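Local atomic coordinates of DNA polymerase (Bacillus phage phi29, PDB entry 2PY5), a protein that replicates the viral DNA from a protein primer by processive, strand-displacing synthesis and proofreads it with a 3'-5' exonuclease. Residues Ile285-Cys290 and Asp325-Asn330. The protein carries 2 engineered substitutions. Sequence-based numbering, arbitrary orientation.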
ATOM      1  N   ILE F 285       6.271 -25.238  -4.473  1.00 30.51           N
ATOM      2  CA  ILE F 285       6.967 -24.198  -5.252  1.00 30.56           C
ATOM      3  C   ILE F 285       8.026 -24.954  -6.035  1.00 33.18           C
ATOM      4  O   ILE F 285       8.788 -25.720  -5.462  1.00 31.75           O
ATOM      5  CB  ILE F 285       7.571 -23.110  -4.336  1.00 30.29           C
ATOM      6  CG1 ILE F 285       6.459 -22.264  -3.709  1.00 31.24           C
ATOM      7  CG2 ILE F 285       8.538 -22.182  -5.145  1.00 32.04           C
ATOM      8  CD1 ILE F 285       6.918 -21.335  -2.577  1.00 31.98           C
ATOM      9  N   GLN F 286       8.038 -24.734  -7.349  1.00 31.95           N
ATOM     10  CA  GLN F 286       8.945 -25.434  -8.281  1.00 30.47           C
ATOM     11  C   GLN F 286       9.917 -24.412  -8.857  1.00 30.91           C
ATOM     12  O   GLN F 286       9.482 -23.400  -9.398  1.00 31.80           O
ATOM     13  CB  GLN F 286       8.139 -26.081  -9.402  1.00 31.28           C
ATOM     14  CG  GLN F 286       8.952 -26.835 -10.456  1.00 31.00           C
ATOM     15  CD  GLN F 286       9.545 -28.135  -9.924  1.00 32.45           C
ATOM     16  OE1 GLN F 286       8.806 -29.085  -9.584  1.00 33.17           O
ATOM     17  NE2 GLN F 286      10.876 -28.207  -9.882  1.00 31.31           N
ATOM     18  N   HIS F 287      11.210 -24.683  -8.734  1.00 29.89           N
ATOM     19  CA  HIS F 287      12.245 -23.961  -9.475  1.00 29.57           C
ATOM     20  C   HIS F 287      12.359 -24.635 -10.836  1.00 30.63           C
ATOM     21  O   HIS F 287      12.659 -25.840 -10.921  1.00 30.51           O
ATOM     22  CB  HIS F 287      13.580 -24.008  -8.732  1.00 29.60           C
ATOM     23  CG  HIS F 287      14.682 -23.195  -9.366  1.00 28.07           C
ATOM     24  ND1 HIS F 287      16.001 -23.325  -8.986  1.00 28.74           N
ATOM     25  CD2 HIS F 287      14.665 -22.255 -10.346  1.00 30.77           C
ATOM     26  CE1 HIS F 287      16.750 -22.499  -9.701  1.00 30.45           C
ATOM     27  NE2 HIS F 287      15.963 -21.832 -10.524  1.00 30.38           N
ATOM     28  N   ILE F 288      12.145 -23.851 -11.892  1.00 30.77           N
ATOM     29  CA  ILE F 288      12.104 -24.344 -13.271  1.00 32.01           C
ATOM     30  C   ILE F 288      12.885 -23.364 -14.127  1.00 33.56           C
ATOM     31  O   ILE F 288      12.800 -22.163 -13.902  1.00 34.50           O
ATOM     32  CB  ILE F 288      10.627 -24.484 -13.784  1.00 35.80           C
ATOM     33  CG1 ILE F 288      10.564 -24.930 -15.247  1.00 38.34           C
ATOM     34  CG2 ILE F 288       9.827 -23.185 -13.573  1.00 36.77           C
ATOM     35  CD1 ILE F 288       9.171 -25.375 -15.681  1.00 39.42           C
ATOM     36  N   ARG F 289      13.634 -23.888 -15.101  1.00 30.04           N
ATOM     37  CA  ARG F 289      14.249 -23.075 -16.136  1.00 29.89           C
ATOM     38  C   ARG F 289      13.606 -23.504 -17.433  1.00 31.37           C
ATOM     39  O   ARG F 289      13.421 -24.692 -17.660  1.00 31.44           O
ATOM     40  CB  ARG F 289      15.754 -23.294 -16.194  1.00 31.38           C
ATOM     41  CG  ARG F 289      16.517 -22.635 -15.049  1.00 31.98           C
ATOM     42  CD  ARG F 289      17.968 -23.011 -15.032  1.00 33.24           C
ATOM     43  NE  ARG F 289      18.701 -22.405 -16.147  1.00 31.03           N
ATOM     44  CZ  ARG F 289      19.176 -21.157 -16.156  1.00 34.65           C
ATOM     45  NH1 ARG F 289      19.018 -20.350 -15.116  1.00 35.91           N
ATOM     46  NH2 ARG F 289      19.831 -20.721 -17.207  1.00 32.91           N
ATOM     47  N   CYS F 290      13.267 -22.544 -18.281  1.00 30.00           N
ATOM     48  CA  CYS F 290      12.638 -22.878 -19.550  1.00 29.68           C
ATOM     49  C   CYS F 290      12.659 -21.705 -20.505  1.00 32.14           C
ATOM     50  O   CYS F 290      13.028 -20.591 -20.141  1.00 29.81           O
ATOM     51  CB  CYS F 290      11.189 -23.334 -19.338  1.00 33.21           C
ATOM     52  SG  CYS F 290      10.094 -22.037 -18.751  1.00 34.98           S
ATOM     53  N   ASP F 325      14.352 -18.167 -15.566  1.00 30.55           N
ATOM     54  CA  ASP F 325      14.666 -18.898 -14.352  1.00 29.64           C
ATOM     55  C   ASP F 325      13.622 -18.495 -13.314  1.00 29.03           C
ATOM     56  O   ASP F 325      13.639 -17.360 -12.829  1.00 32.63           O
ATOM     57  CB  ASP F 325      16.077 -18.595 -13.875  1.00 31.73           C
ATOM     58  CG  ASP F 325      16.510 -19.504 -12.749  1.00 33.61           C
ATOM     59  OD1 ASP F 325      15.890 -19.472 -11.698  1.00 40.57           O
ATOM     60  OD2 ASP F 325      17.500 -20.235 -12.907  1.00 40.71           O
ATOM     61  N   LEU F 326      12.711 -19.409 -13.014  1.00 29.88           N
ATOM     62  CA  LEU F 326      11.528 -19.072 -12.240  1.00 32.09           C
ATOM     63  C   LEU F 326      11.336 -19.988 -11.051  1.00 33.71           C
ATOM     64  O   LEU F 326      11.569 -21.176 -11.139  1.00 31.90           O
ATOM     65  CB  LEU F 326      10.293 -19.196 -13.130  1.00 33.51           C
ATOM     66  CG  LEU F 326      10.287 -18.380 -14.428  1.00 36.62           C
ATOM     67  CD1 LEU F 326       9.233 -18.930 -15.381  1.00 37.47           C
ATOM     68  CD2 LEU F 326      10.055 -16.922 -14.128  1.00 37.94           C
ATOM     69  N   TRP F 327      10.866 -19.412  -9.943  1.00 33.03           N
ATOM     70  CA  TRP F 327      10.323 -20.174  -8.827  1.00 29.89           C
ATOM     71  C   TRP F 327       8.826 -19.888  -8.800  1.00 31.23           C
ATOM     72  O   TRP F 327       8.435 -18.730  -8.609  1.00 31.95           O
ATOM     73  CB  TRP F 327      10.957 -19.723  -7.525  1.00 31.84           C
ATOM     74  CG  TRP F 327      12.387 -20.072  -7.404  1.00 30.51           C
ATOM     75  CD1 TRP F 327      13.429 -19.479  -8.048  1.00 31.09           C
ATOM     76  CD2 TRP F 327      12.952 -21.101  -6.584  1.00 31.07           C
ATOM     77  NE1 TRP F 327      14.622 -20.072  -7.676  1.00 32.15           N
ATOM     78  CE2 TRP F 327      14.349 -21.062  -6.770  1.00 30.34           C
ATOM     79  CE3 TRP F 327      12.416 -22.035  -5.683  1.00 31.71           C
ATOM     80  CZ2 TRP F 327      15.217 -21.934  -6.111  1.00 31.41           C
ATOM     81  CZ3 TRP F 327      13.284 -22.914  -5.043  1.00 32.22           C
ATOM     82  CH2 TRP F 327      14.663 -22.853  -5.256  1.00 32.50           C
ATOM     83  N   LEU F 328       8.010 -20.924  -8.986  1.00 30.60           N
ATOM     84  CA  LEU F 328       6.559 -20.777  -9.156  1.00 31.57           C
ATOM     85  C   LEU F 328       5.789 -21.639  -8.189  1.00 31.16           C
ATOM     86  O   LEU F 328       6.066 -22.830  -8.057  1.00 32.12           O
ATOM     87  CB  LEU F 328       6.137 -21.177 -10.582  1.00 32.25           C
ATOM     88  CG  LEU F 328       6.788 -20.390 -11.732  1.00 33.13           C
ATOM     89  CD1 LEU F 328       6.392 -20.989 -13.051  1.00 35.87           C
ATOM     90  CD2 LEU F 328       6.368 -18.947 -11.664  1.00 36.20           C
ATOM     91  N   SER F 329       4.789 -21.044  -7.547  1.00 32.06           N
ATOM     92  CA  SER F 329       3.778 -21.845  -6.856  1.00 31.36           C
ATOM     93  C   SER F 329       3.127 -22.801  -7.855  1.00 33.80           C
ATOM     94  O   SER F 329       3.090 -22.544  -9.065  1.00 32.98           O
ATOM     95  CB  SER F 329       2.715 -20.931  -6.243  1.00 32.44           C
ATOM     96  OG  SER F 329       1.841 -20.383  -7.241  1.00 33.75           O
ATOM     97  N   ASN F 330       2.541 -23.895  -7.381  1.00 32.68           N
ATOM     98  CA  ASN F 330       1.871 -24.806  -8.303  1.00 31.78           C
ATOM     99  C   ASN F 330       0.701 -24.136  -9.052  1.00 32.93           C
ATOM    100  O   ASN F 330       0.387 -24.508 -10.182  1.00 33.67           O
ATOM    101  CB  ASN F 330       1.400 -26.111  -7.612  1.00 32.49           C
ATOM    102  CG  ASN F 330       0.468 -25.869  -6.435  1.00 32.67           C
ATOM    103  OD1 ASN F 330       0.925 -25.562  -5.335  1.00 32.66           O
ATOM    104  ND2 ASN F 330      -0.843 -26.043  -6.659  1.00 34.34           N
TER
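H287 has CG anti to its backbone N (chi1 -175°), and W327 has CG anti to its carbonyl carbon (chi1 -69°). Their rings form an offset stack, centroids of the imidazole and the indole five-membered ring 4.0 Å apart and planes at 13°. H287 CB sits over the indole six-membered ring, 3.5 Å from its centroid, a CH-pi contact on the same face. At the indole edge I285 CG2 meets W327 CE3 at 3.9 Å. D325 is gripped from two sides: H287 NE2 donates to the syn side of OD1 (2.6 Å), while R289 NH1 meets the anti lone pair of OD2, near the guanidinium plane, in a 2.7 Å salt bridge. These neighbours probably keep the carboxylate ionised. The stack sits on a non-hydrogen-bonded pair, H287 with W327, of antiparallel strands in TPR1, the insertion of protein-primed B-family polymerases. Q286 and I288 are hydrogen-bonded partners of L328 and L326; I288 N reaches L326 O at 2.8 Å. Strand 340-356 flanks 285-290 on its other edge. On the opposite face I288 CG2 touches both L326 CB (4.0 Å) and L328 CD1 (4.1 Å), and both leucines rest on helix 330-339, which S329 caps, its OG also bonding D332. The Q286 amide turns away to G273 and Y275.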